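Local coordinates for glutathione S-transferase domain (Burkholderia graminis, PDB 4MF5), which binds glutathione and probably acts as a glutathione transferase, coupling the tripeptide through its thiol to electrophilic substrates, at residues A[41-46]-A[96-101]; A[63-68]-A[120-125]. All blocks are in the same frame, centred on the assembly; numbering follows the deposited sequence. Where two conformers were deposited one is given.

Interaction 1: A[41-46]-A[96-101]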
loop_
_atom_site.group_PDB
_atom_site.type_symbol
_atom_site.label_atom_id
_atom_site.label_comp_id
_atom_site.label_asym_id
_atom_site.label_seq_id
_atom_site.Cartn_x
_atom_site.Cartn_y
_atom_site.Cartn_z
ATOM N N GLU A 41 -20.363 14.387 16.483
ATOM C CA GLU A 41 -21.196 13.799 15.463
ATOM C C GLU A 41 -20.547 13.726 14.080
ATOM O O GLU A 41 -21.127 13.140 13.163
ATOM C CB GLU A 41 -22.498 14.620 15.339
ATOM C CG GLU A 41 -22.408 15.949 14.568
ATOM C CD GLU A 41 -21.767 17.130 15.278
ATOM O OE1 GLU A 41 -21.698 18.179 14.581
ATOM O OE2 GLU A 41 -21.369 17.008 16.480
ATOM N N ARG A 42 -19.372 14.341 13.948
ATOM C CA ARG A 42 -18.648 14.366 12.675
ATOM C C ARG A 42 -17.444 13.443 12.732
ATOM O O ARG A 42 -16.801 13.307 13.776
ATOM C CB ARG A 42 -18.133 15.786 12.363
ATOM C CG ARG A 42 -19.243 16.819 12.327
ATOM C CD ARG A 42 -18.818 18.263 12.034
ATOM N NE ARG A 42 -19.943 19.162 12.358
ATOM C CZ ARG A 42 -19.923 20.498 12.360
ATOM N NH1 ARG A 42 -18.832 21.159 12.063
ATOM N NH2 ARG A 42 -21.017 21.185 12.673
ATOM N N LEU A 43 -17.111 12.850 11.596
ATOM C CA LEU A 43 -15.853 12.164 11.440
ATOM C C LEU A 43 -14.720 13.064 11.936
ATOM O O LEU A 43 -14.633 14.260 11.579
ATOM C CB LEU A 43 -15.670 11.799 9.976
ATOM C CG LEU A 43 -14.400 11.007 9.637
ATOM C CD1 LEU A 43 -14.651 10.042 8.482
ATOM C CD2 LEU A 43 -13.230 11.933 9.322
ATOM N N GLN A 44 -13.835 12.488 12.754
ATOM C CA GLN A 44 -12.699 13.195 13.321
ATOM C C GLN A 44 -11.471 12.852 12.485
ATOM O O GLN A 44 -11.162 11.681 12.278
ATOM C CB GLN A 44 -12.488 12.721 14.754
ATOM C CG GLN A 44 -13.713 12.923 15.657
ATOM C CD GLN A 44 -13.956 14.380 15.952
ATOM O OE1 GLN A 44 -13.082 15.068 16.491
ATOM N NE2 GLN A 44 -15.140 14.875 15.609
ATOM N N LEU A 45 -10.766 13.881 12.030
ATOM C CA LEU A 45 -9.554 13.728 11.224
ATOM C C LEU A 45 -8.372 14.267 12.010
ATOM O O LEU A 45 -8.382 15.426 12.410
ATOM C CB LEU A 45 -9.690 14.505 9.913
ATOM C CG LEU A 45 -8.433 14.568 9.056
ATOM C CD1 LEU A 45 -8.031 13.191 8.545
ATOM C CD2 LEU A 45 -8.618 15.541 7.902
ATOM N N TYR A 46 -7.345 13.432 12.192
ATOM C CA TYR A 46 -6.123 13.807 12.912
ATOM C C TYR A 46 -5.019 13.784 11.871
ATOM O O TYR A 46 -4.614 12.723 11.401
ATOM C CB TYR A 46 -5.881 12.847 14.068
ATOM C CG TYR A 46 -7.108 12.637 14.944
ATOM C CD1 TYR A 46 -7.400 13.469 16.020
ATOM C CD2 TYR A 46 -7.975 11.584 14.679
ATOM C CE1 TYR A 46 -8.526 13.253 16.798
ATOM C CE2 TYR A 46 -9.101 11.372 15.451
ATOM C CZ TYR A 46 -9.375 12.203 16.507
ATOM O OH TYR A 46 -10.498 11.943 17.256
ATOM N N ILE A 96 -8.264 8.596 11.396
ATOM C CA ILE A 96 -9.632 9.050 11.609
ATOM C C ILE A 96 -10.319 8.257 12.704
ATOM O O ILE A 96 -9.956 7.119 12.996
ATOM C CB ILE A 96 -10.484 8.957 10.308
ATOM C CG1 ILE A 96 -10.660 7.513 9.841
ATOM C CG2 ILE A 96 -9.909 9.846 9.222
ATOM C CD1 ILE A 96 -11.787 7.300 8.871
ATOM N N ILE A 97 -11.364 8.860 13.251
ATOM C CA ILE A 97 -12.421 8.103 13.935
ATOM C C ILE A 97 -13.740 8.557 13.341
ATOM O O ILE A 97 -14.088 9.744 13.453
ATOM C CB ILE A 97 -12.450 8.314 15.462
ATOM C CG1 ILE A 97 -11.135 7.835 16.103
ATOM C CG2 ILE A 97 -13.643 7.560 16.053
ATOM C CD1 ILE A 97 -10.926 8.346 17.510
ATOM N N ASP A 98 -14.448 7.640 12.686
ATOM C CA ASP A 98 -15.792 7.948 12.197
ATOM C C ASP A 98 -16.760 7.560 13.307
ATOM O O ASP A 98 -16.906 6.372 13.566
ATOM C CB ASP A 98 -16.106 7.202 10.914
ATOM C CG ASP A 98 -17.439 7.617 10.306
ATOM O OD1 ASP A 98 -18.158 8.426 10.957
ATOM O OD2 ASP A 98 -17.754 7.134 9.198
ATOM N N PRO A 99 -17.457 8.526 13.958
ATOM C CA PRO A 99 -18.388 8.145 15.024
ATOM C C PRO A 99 -19.538 7.292 14.511
ATOM O O PRO A 99 -20.112 6.509 15.276
ATOM C CB PRO A 99 -18.877 9.490 15.555
ATOM C CG PRO A 99 -18.731 10.427 14.417
ATOM C CD PRO A 99 -17.486 9.981 13.707
ATOM N N ASN A 100 -19.882 7.438 13.238
ATOM C CA ASN A 100 -20.952 6.598 12.726
ATOM C C ASN A 100 -20.459 5.687 11.638
ATOM O O ASN A 100 -20.585 5.868 10.438
ATOM C CB ASN A 100 -22.151 7.407 12.358
ATOM C CG ASN A 100 -22.722 8.114 13.553
ATOM O OD1 ASN A 100 -22.692 9.327 13.608
ATOM N ND2 ASN A 100 -23.202 7.367 14.533
ATOM N N GLY A 101 -19.811 4.647 12.149
ATOM C CA GLY A 101 -19.156 3.678 11.313
ATOM C C GLY A 101 -20.025 2.488 10.969
ATOM O O GLY A 101 -21.218 2.420 11.313
#

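Interaction 2: A[63-68]-A[120-125]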
loop_
_atom_site.group_PDB
_atom_site.type_symbol
_atom_site.label_atom_id
_atom_site.label_comp_id
_atom_site.label_asym_id
_atom_site.label_seq_id
_atom_site.Cartn_x
_atom_site.Cartn_y
_atom_site.Cartn_z
ATOM N N THR A 63 -16.276 14.476 -1.345
ATOM C CA THR A 63 -17.520 13.788 -1.055
ATOM C C THR A 63 -18.487 14.642 -0.259
ATOM O O THR A 63 -19.649 14.284 -0.164
ATOM C CB THR A 63 -17.302 12.472 -0.299
ATOM O OG1 THR A 63 -16.705 12.734 0.979
ATOM C CG2 THR A 63 -16.482 11.495 -1.132
ATOM N N GLY A 64 -18.007 15.721 0.352
ATOM C CA GLY A 64 -18.826 16.580 1.180
ATOM C C GLY A 64 -19.160 16.002 2.544
ATOM O O GLY A 64 -20.015 16.560 3.242
ATOM N N LEU A 65 -18.513 14.916 2.953
ATOM C CA LEU A 65 -18.813 14.360 4.245
ATOM C C LEU A 65 -18.350 15.325 5.330
ATOM O O LEU A 65 -17.199 15.759 5.315
ATOM C CB LEU A 65 -18.078 13.034 4.423
ATOM C CG LEU A 65 -18.466 12.224 5.654
ATOM C CD1 LEU A 65 -19.835 11.608 5.494
ATOM C CD2 LEU A 65 -17.447 11.133 5.931
ATOM N N PRO A 66 -19.194 15.629 6.335
ATOM C CA PRO A 66 -18.711 16.522 7.393
ATOM C C PRO A 66 -17.532 15.926 8.140
ATOM O O PRO A 66 -17.475 14.715 8.376
ATOM C CB PRO A 66 -19.935 16.650 8.317
ATOM C CG PRO A 66 -21.112 16.383 7.407
ATOM C CD PRO A 66 -20.627 15.307 6.487
ATOM N N TYR A 67 -16.617 16.782 8.550
ATOM C CA TYR A 67 -15.507 16.309 9.359
ATOM C C TYR A 67 -14.994 17.408 10.247
ATOM O O TYR A 67 -15.199 18.602 9.980
ATOM C CB TYR A 67 -14.390 15.734 8.487
ATOM C CG TYR A 67 -13.616 16.721 7.641
ATOM C CD1 TYR A 67 -14.157 17.223 6.461
ATOM C CD2 TYR A 67 -12.341 17.131 8.001
ATOM C CE1 TYR A 67 -13.438 18.083 5.640
ATOM C CE2 TYR A 67 -11.617 18.002 7.202
ATOM C CZ TYR A 67 -12.161 18.470 6.030
ATOM O OH TYR A 67 -11.400 19.310 5.250
ATOM N N GLU A 68 -14.305 17.007 11.307
ATOM C CA GLU A 68 -13.679 17.912 12.245
ATOM C C GLU A 68 -12.181 17.691 12.190
ATOM O O GLU A 68 -11.705 16.647 12.626
ATOM C CB GLU A 68 -14.191 17.670 13.667
ATOM C CG GLU A 68 -13.613 18.652 14.670
ATOM C CD GLU A 68 -14.143 18.522 16.072
ATOM O OE1 GLU A 68 -15.089 17.748 16.286
ATOM O OE2 GLU A 68 -13.588 19.206 16.969
ATOM N N ALA A 120 -14.881 5.890 0.323
ATOM C CA ALA A 120 -15.550 5.636 -0.945
ATOM C C ALA A 120 -16.726 4.687 -0.719
ATOM O O ALA A 120 -17.807 4.872 -1.274
ATOM C CB ALA A 120 -14.574 5.067 -1.954
ATOM N N ASP A 121 -16.502 3.660 0.079
ATOM C CA ASP A 121 -17.556 2.689 0.378
ATOM C C ASP A 121 -18.673 3.309 1.202
ATOM O O ASP A 121 -19.844 3.010 0.989
ATOM C CB ASP A 121 -16.994 1.499 1.151
ATOM C CG ASP A 121 -16.137 0.582 0.323
ATOM O OD1 ASP A 121 -16.092 0.710 -0.916
ATOM O OD2 ASP A 121 -15.498 -0.294 0.955
ATOM N N LYS A 122 -18.310 4.135 2.185
ATOM C CA LYS A 122 -19.290 4.668 3.117
ATOM C C LYS A 122 -20.389 5.419 2.407
ATOM O O LYS A 122 -21.562 5.269 2.738
ATOM C CB LYS A 122 -18.605 5.598 4.122
ATOM C CG LYS A 122 -19.546 6.240 5.125
ATOM C CD LYS A 122 -18.899 7.385 5.875
ATOM C CE LYS A 122 -19.887 8.094 6.804
ATOM N NZ LYS A 122 -20.247 7.281 7.988
ATOM N N THR A 123 -19.991 6.232 1.430
ATOM C CA THR A 123 -21.063 6.983 0.758
ATOM C C THR A 123 -21.148 6.708 -0.729
ATOM O O THR A 123 -21.950 7.335 -1.414
ATOM C CB THR A 123 -20.945 8.488 0.982
ATOM O OG1 THR A 123 -19.704 8.929 0.422
ATOM C CG2 THR A 123 -21.008 8.848 2.451
ATOM N N GLY A 124 -20.485 5.655 -1.188
ATOM C CA GLY A 124 -20.674 5.203 -2.568
ATOM C C GLY A 124 -20.204 6.241 -3.567
ATOM O O GLY A 124 -20.908 6.531 -4.540
ATOM N N GLN A 125 -19.053 6.844 -3.330
ATOM C CA GLN A 125 -18.511 7.862 -4.219
ATOM C C GLN A 125 -17.048 7.614 -4.522
ATOM O O GLN A 125 -16.302 7.203 -3.646
ATOM C CB GLN A 125 -18.634 9.253 -3.576
ATOM C CG GLN A 125 -20.045 9.718 -3.361
ATOM C CD GLN A 125 -20.033 11.083 -2.730
ATOM O OE1 GLN A 125 -19.692 12.091 -3.390
ATOM N NE2 GLN A 125 -20.358 11.140 -1.437
#

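Interaction 1: A[41-46]-A[96-101]
Gln44 and Ile97 form an antiparallel hydrogen-bonded pair at the heart of this contact. Gln44 N donates to Ile97 O over 2.8 Å in an almost straight bond (177°), and Ile97 N answers to Gln44 O over 3.0 Å. Packing is tight on the face bearing the next pair, Leu45 and Ile96. There Ile96 CG2 lies 3.9 Å from both Leu43 CD2 and Leu45 CD1, and helices 51-63 and 112-123 cover these branched chains. On the other face Tyr46, its CG set beside the backbone N (chi1 -49°), turns a ring edge to the Ile97 backbone and brings OH to 3.6 Å from Ile97 CD1. The Gln44 amide leads away from Ile97: OE1 meets His70, while NE2 is shared by Glu68 and Arg42 O. Beyond the strands the contact slackens. Pro99 still presses CD to 3.4 Å from Arg42 O, but Glu41 and Arg42 leave the backbone away from segment 96-101, and their side chains form a salt bridge with each other at the exposed end. Asp98 OD1 accepts from Asn100 N in an Asx turn, while OD2 is held by Tyr118 and Lys122. The neighbouring antiparallel strands 43-47 and 95-98 form the centre of the mixed four-stranded sheet, in order 2-1-3-4, of the thioredoxin-like N-terminal domain of glutathione transferases.

Interaction 2: A[63-68]-A[120-125]
Gln125 lays its side-chain amide against Thr63, joining the ends of helices 51-63 and 112-123, which cover the same face of the sheet in the thioredoxin-like domain of this glutathione transferase. The two side chains run obliquely to one another. Extended beyond CG (chi2 -180°), Gln125 carries its amide past the threonine, with NE2 3.5 Å from Thr63 CB and OE1 3.6 Å from Thr63 CA. NE2 also sends a long, weak hydrogen bond to the carbonyl oxygen Thr63 O (3.5 Å), although the angle at its hydrogen is a fairly straight 162°. In one conformer of Thr123, NE2 is also 3.0 Å from Thr123 OG1, but that threonine is disordered and the bond is doubtful. Thr63 OG1 is turned to its own helix, where Met59 O is its main partner. Both helices give way to a glycine of positive phi, Gly64 and Gly124.

Leu65 and Lys122 supply the apolar half and meet at about a right angle. Asp121, one residue earlier in the helix, faces elsewhere, forming a salt bridge with Arg134 of its own chain and a hydrogen bond to Tyr135 of the second subunit. The lysine chain passes across the leucine tip, with Lys122 CD 4.0 Å from Leu65 CD2. Only at its last torsion does the lysine bend (chi4 72°), directing the ammonium group to the carboxylate of Asp98 while its methylenes stay on the leucine, where Lys122 CE lies 3.8 Å from Leu65 CD1.

How the interactions relate
From the N terminus the four segments come in the order 41-46, 63-68, 96-101 and 120-125, so the two contacts cross. Interaction 1 closes a loop of 49 residues by bringing strand 95-98 back beside strand 43-47; interaction 2 opens within that loop and closes 51 residues later, where the end of helix 112-123 meets the turn after helix 51-63. The first pairs strands within the sheet, the second joins two helices that pack on it. They also touch directly: Glu68 N probably bonds to Leu43 O, linking the neighbouring strands 67-71 and 43-47.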